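Local coordinates for protein putative oxidoreductase with NAD(P)-binding Rossmann-fold domain (PDB 3UUW) that probably acts as an NAD(P)-dependent dehydrogenase of the GFO/IDH/MocA family, acting on a substrate that has not been identified, at residues C67-L72 and N274-C279; G90-V95 and K116-M121. All blocks are in the same frame, centred on the assembly; numbering follows the deposited sequence.

Overall arrangement
Both contacts are buried parts of the Rossmann-fold half of the chain, with centres about 8 Å apart, and they meet where strand 69-72 runs beside strand 92-95. Contact 1 lays helix 269-281, far on in the sequence, against one face of the parallel sheet; no hydrogen bond crosses between its two segments, and it relies on aromatic rings, a cysteine sulfur and an isoleucine. Contact 2 works within the sheet, joining strand 92-95 to the outermost strand 120-122 by main-chain hydrogen bonds and one histidine ring, and opens to the surface at residues 116-118. Phe-276 of contact 1 also packs near Tyr-94 of contact 2, so the same helix covers both.

Contact 1 of 2, residues C67-L72 and N274-C279; sequences CDCIFL and NHFIDC
The sulfur of Cys-69 is flanked by two hydrophobic groups of the helix and makes no hydrogen bond across to it: SG lies 3.9 Å from CD1 of Ile-277, while CE2 of Phe-276 is the next nearest atom. Its chi1 of 68° sets SG between the backbone N and the carbonyl carbon. Relative to the Phe-276 ring the sulfur is oblique, 5.4 Å from the centroid, a sulfur-aromatic contact that is neither over the ring nor squarely beside it. The CB of the same cysteine packs on Phe-276 CE2 at 3.9 Å.

Phe-276 points from the helix to the strand, its CG anti to the backbone N (chi1 178°), and brings the CD2-CE2 side of its ring up to Phe-71. The two rings form an offset edge-to-face pair, the edge of Phe-276 turned to the face of Phe-71, with centroids 5.2 Å apart and planes inclined at 78°. Phe-276 CD2 lies 3.7 Å from both CZ and CE1 of Phe-71. The side chains slide past each other in opposite directions, and the pair is offset rather than centred. CD1 of Ile-277 completes the cluster by resting near the plane at the edge of Phe-71, 4.2 Å from CE1, so one methyl bridges the sulfur and the ring.

Around this cluster Met-9 packs on both Cys-69 and Phe-71, the Tyr-94 ring meets Phe-71, and His-92 touches Phe-276. Main-chain hydrogen bonds hold strand 69-72 between strands 8-12 and 92-95, while the helix covers it, the short axes 10.7 Å apart and nearly antiparallel. This is the helix-on-sheet packing of a Rossmann-type alpha/beta domain, here supplied by a helix that follows the mixed beta-sheet in sequence and returns to the nucleotide-binding half.

Contact 2 of 2, residues G90-V95 and K116-M121; sequences GVHVYV and KNLNLM
One face of the His-92 imidazole carries CD2 of Leu-118, which sits over the ring centre 3.9 Å from the centroid as a CH-pi contact. At the edge, in the ring plane, the backbone N of Asn-119 donates to His-92 ND1 at 3.0 Å, a bond that is straight at the hydrogen (180°). With chi1 at -56°, CG of His-92 lies anti to the carbonyl carbon, beside the backbone N, and from there ND1 meets residues 118-119. The ring nitrogen thus takes the place that the carbonyl of Val-91 would hold in a regular parallel ladder; that buried oxygen has no polar partner and meets Leu-118 CD1 at 3.6 Å. The Tyr-94 ring is met at its edge instead, by Met-121 SD, 4.0 Å from CD2, a Met-aromatic contact reached by a fully extended methionine chain.

Beyond His-92 the ladder is regular. Val-93 N donates to Asn-119 O, Met-121 N to Val-93 O, and Val-95 N to Met-121 O, each 2.9 Å. Val-93 and Leu-120 lie side by side on one face of the sheet, CB to CD1 3.9 Å, while Tyr-94 and Met-121 occupy the other.

The polar ends reach further: Tyr-94 OH bonds to Tyr-22 OH, and Asn-119 ND2 to Ile-284 O. Helix 103-116 connects the strands as a beta-alpha-beta unit. Helix 79-88 packs on Val-93 through Leu-86, helix 269-281 covers Tyr-94 and Met-121, and strand 69-72 flanks strand 92-95 on its far side from strand 120-122.

Contact 1 of 2, residues C67-L72 and N274-C279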
# COMPACT_ATOMS: atom_id res chain seq x y z
N CYS A 67 48.58 -4.09 8.87
CA CYS A 67 47.23 -3.71 9.33
C CYS A 67 47.00 -4.01 10.79
O CYS A 67 47.67 -4.88 11.37
CB CYS A 67 46.18 -4.48 8.51
SG CYS A 67 46.14 -4.05 6.77
N ASP A 68 46.05 -3.31 11.40
CA ASP A 68 45.59 -3.60 12.76
C ASP A 68 44.34 -4.49 12.70
O ASP A 68 44.02 -5.19 13.67
CB ASP A 68 45.26 -2.31 13.51
CG ASP A 68 46.44 -1.39 13.63
OD1 ASP A 68 47.48 -1.84 14.14
OD2 ASP A 68 46.33 -0.18 13.25
N CYS A 69 43.64 -4.45 11.57
CA CYS A 69 42.40 -5.20 11.40
C CYS A 69 42.14 -5.49 9.93
O CYS A 69 42.65 -4.80 9.04
CB CYS A 69 41.22 -4.45 12.02
SG CYS A 69 40.75 -2.91 11.17
N ILE A 70 41.33 -6.52 9.69
CA ILE A 70 41.01 -6.99 8.37
C ILE A 70 39.52 -7.28 8.25
O ILE A 70 38.93 -7.89 9.15
CB ILE A 70 41.75 -8.31 8.05
CG1 ILE A 70 43.28 -8.10 8.07
CG2 ILE A 70 41.28 -8.93 6.71
CD1 ILE A 70 43.85 -7.41 6.87
N PHE A 71 38.94 -6.83 7.14
CA PHE A 71 37.59 -7.23 6.69
C PHE A 71 37.82 -8.38 5.70
O PHE A 71 38.51 -8.22 4.68
CB PHE A 71 36.84 -6.06 6.02
CG PHE A 71 36.19 -5.12 6.99
CD1 PHE A 71 36.93 -4.18 7.67
CD2 PHE A 71 34.82 -5.17 7.20
CE1 PHE A 71 36.34 -3.32 8.56
CE2 PHE A 71 34.22 -4.30 8.10
CZ PHE A 71 34.97 -3.40 8.77
N LEU A 72 37.31 -9.55 6.06
CA LEU A 72 37.47 -10.78 5.29
C LEU A 72 36.15 -11.19 4.63
O LEU A 72 35.15 -11.49 5.31
CB LEU A 72 37.96 -11.88 6.22
CG LEU A 72 38.11 -13.25 5.61
CD1 LEU A 72 39.15 -13.25 4.51
CD2 LEU A 72 38.49 -14.24 6.71
N ASN A 274 31.17 0.17 10.90
CA ASN A 274 31.67 1.26 11.72
C ASN A 274 31.79 0.88 13.19
O ASN A 274 32.69 1.33 13.89
CB ASN A 274 30.83 2.51 11.53
CG ASN A 274 31.03 3.15 10.15
OD1 ASN A 274 32.08 2.99 9.53
ND2 ASN A 274 30.02 3.87 9.68
N HIS A 275 30.88 0.05 13.67
CA HIS A 275 30.94 -0.44 15.02
C HIS A 275 32.18 -1.29 15.24
O HIS A 275 32.84 -1.15 16.25
CB HIS A 275 29.68 -1.23 15.35
CG HIS A 275 29.60 -1.64 16.79
ND1 HIS A 275 29.66 -0.73 17.82
CD2 HIS A 275 29.51 -2.86 17.36
CE1 HIS A 275 29.57 -1.37 18.97
NE2 HIS A 275 29.47 -2.67 18.72
N PHE A 276 32.49 -2.17 14.29
CA PHE A 276 33.72 -2.98 14.35
C PHE A 276 34.93 -2.09 14.58
O PHE A 276 35.76 -2.35 15.46
CB PHE A 276 33.89 -3.82 13.06
CG PHE A 276 35.15 -4.64 13.01
CD1 PHE A 276 35.30 -5.77 13.81
CD2 PHE A 276 36.18 -4.29 12.14
CE1 PHE A 276 36.48 -6.53 13.75
CE2 PHE A 276 37.33 -5.06 12.08
CZ PHE A 276 37.48 -6.18 12.88
N ILE A 277 35.05 -1.02 13.80
CA ILE A 277 36.16 -0.09 13.95
C ILE A 277 36.12 0.65 15.28
O ILE A 277 37.14 0.78 15.95
CB ILE A 277 36.18 0.91 12.79
CG1 ILE A 277 36.37 0.20 11.45
CG2 ILE A 277 37.24 2.00 12.98
CD1 ILE A 277 37.74 -0.47 11.28
N ASP A 278 34.94 1.13 15.66
CA ASP A 278 34.79 1.88 16.93
C ASP A 278 35.22 1.05 18.12
O ASP A 278 35.84 1.56 19.04
CB ASP A 278 33.33 2.34 17.13
CG ASP A 278 32.95 3.51 16.24
OD1 ASP A 278 33.84 4.19 15.70
OD2 ASP A 278 31.73 3.76 16.09
N CYS A 279 34.90 -0.23 18.10
CA CYS A 279 35.26 -1.12 19.20
C CYS A 279 36.77 -1.29 19.33
O CYS A 279 37.30 -1.37 20.45
CB CYS A 279 34.55 -2.47 19.07
SG CYS A 279 32.78 -2.39 19.43

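Contact 2 of 2, residues G90-V95 and K116-M121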
# COMPACT_ATOMS: atom_id res chain seq x y z
N GLY A 90 48.21 -11.04 14.67
CA GLY A 90 47.84 -9.95 15.57
C GLY A 90 46.83 -8.95 15.04
O GLY A 90 46.79 -7.81 15.51
N VAL A 91 45.99 -9.38 14.11
CA VAL A 91 45.00 -8.46 13.55
C VAL A 91 43.58 -8.86 13.96
O VAL A 91 43.25 -10.04 13.99
CB VAL A 91 45.09 -8.35 12.01
CG1 VAL A 91 46.51 -7.93 11.57
CG2 VAL A 91 44.70 -9.64 11.35
N HIS A 92 42.75 -7.86 14.26
CA HIS A 92 41.32 -8.07 14.53
C HIS A 92 40.69 -8.48 13.22
O HIS A 92 41.14 -8.08 12.13
CB HIS A 92 40.64 -6.79 14.99
CG HIS A 92 41.26 -6.16 16.19
ND1 HIS A 92 40.94 -6.52 17.48
CD2 HIS A 92 42.18 -5.17 16.30
CE1 HIS A 92 41.63 -5.78 18.33
NE2 HIS A 92 42.39 -4.96 17.64
N VAL A 93 39.62 -9.27 13.29
CA VAL A 93 39.01 -9.78 12.07
C VAL A 93 37.51 -9.64 12.06
O VAL A 93 36.84 -10.02 13.02
CB VAL A 93 39.34 -11.25 11.88
CG1 VAL A 93 38.64 -11.82 10.61
CG2 VAL A 93 40.85 -11.43 11.77
N TYR A 94 37.01 -9.00 11.01
CA TYR A 94 35.58 -9.00 10.69
C TYR A 94 35.39 -9.96 9.52
O TYR A 94 36.08 -9.86 8.50
CB TYR A 94 35.11 -7.61 10.30
CG TYR A 94 33.67 -7.52 9.84
CD1 TYR A 94 33.28 -7.91 8.53
CD2 TYR A 94 32.67 -7.06 10.70
CE1 TYR A 94 31.95 -7.83 8.12
CE2 TYR A 94 31.34 -6.97 10.30
CZ TYR A 94 30.99 -7.36 9.01
OH TYR A 94 29.66 -7.25 8.63
N VAL A 95 34.46 -10.89 9.65
CA VAL A 95 34.22 -11.88 8.58
C VAL A 95 32.71 -12.03 8.33
O VAL A 95 31.91 -11.95 9.26
CB VAL A 95 34.88 -13.27 8.94
CG1 VAL A 95 34.20 -13.89 10.18
CG2 VAL A 95 34.82 -14.21 7.82
N LYS A 116 44.67 -13.81 22.10
CA LYS A 116 45.44 -12.73 21.48
C LYS A 116 44.89 -11.34 21.82
O LYS A 116 45.47 -10.33 21.40
CB LYS A 116 45.50 -12.93 19.95
CG LYS A 116 46.17 -14.22 19.48
CD LYS A 116 47.66 -14.23 19.69
CE LYS A 116 48.38 -13.28 18.73
NZ LYS A 116 49.83 -13.22 19.06
N ASN A 117 43.80 -11.29 22.57
CA ASN A 117 43.10 -10.05 22.89
C ASN A 117 42.67 -9.32 21.62
O ASN A 117 42.88 -8.10 21.46
CB ASN A 117 43.92 -9.15 23.80
CG ASN A 117 43.10 -8.63 24.94
OD1 ASN A 117 42.45 -7.59 24.83
ND2 ASN A 117 43.05 -9.41 26.02
N LEU A 118 42.06 -10.08 20.71
CA LEU A 118 41.59 -9.55 19.44
C LEU A 118 40.10 -9.79 19.27
O LEU A 118 39.54 -10.76 19.80
CB LEU A 118 42.33 -10.24 18.30
CG LEU A 118 43.83 -10.02 18.26
CD1 LEU A 118 44.47 -10.97 17.23
CD2 LEU A 118 44.18 -8.56 17.96
N ASN A 119 39.44 -8.90 18.54
CA ASN A 119 38.03 -9.04 18.23
C ASN A 119 37.87 -9.84 16.96
O ASN A 119 38.54 -9.57 15.94
CB ASN A 119 37.37 -7.67 18.04
CG ASN A 119 37.29 -6.88 19.33
OD1 ASN A 119 37.17 -7.46 20.42
ND2 ASN A 119 37.34 -5.55 19.22
N LEU A 120 37.04 -10.87 17.05
CA LEU A 120 36.66 -11.70 15.91
C LEU A 120 35.16 -11.53 15.83
O LEU A 120 34.44 -12.00 16.72
CB LEU A 120 37.04 -13.17 16.16
CG LEU A 120 36.60 -14.19 15.11
CD1 LEU A 120 37.13 -13.85 13.74
CD2 LEU A 120 37.05 -15.62 15.55
N MET A 121 34.69 -10.78 14.83
CA MET A 121 33.28 -10.44 14.68
C MET A 121 32.70 -11.04 13.41
O MET A 121 33.33 -10.95 12.34
CB MET A 121 33.11 -8.93 14.62
CG MET A 121 31.69 -8.44 14.70
SD MET A 121 31.68 -6.63 14.57
CE MET A 121 29.93 -6.32 14.91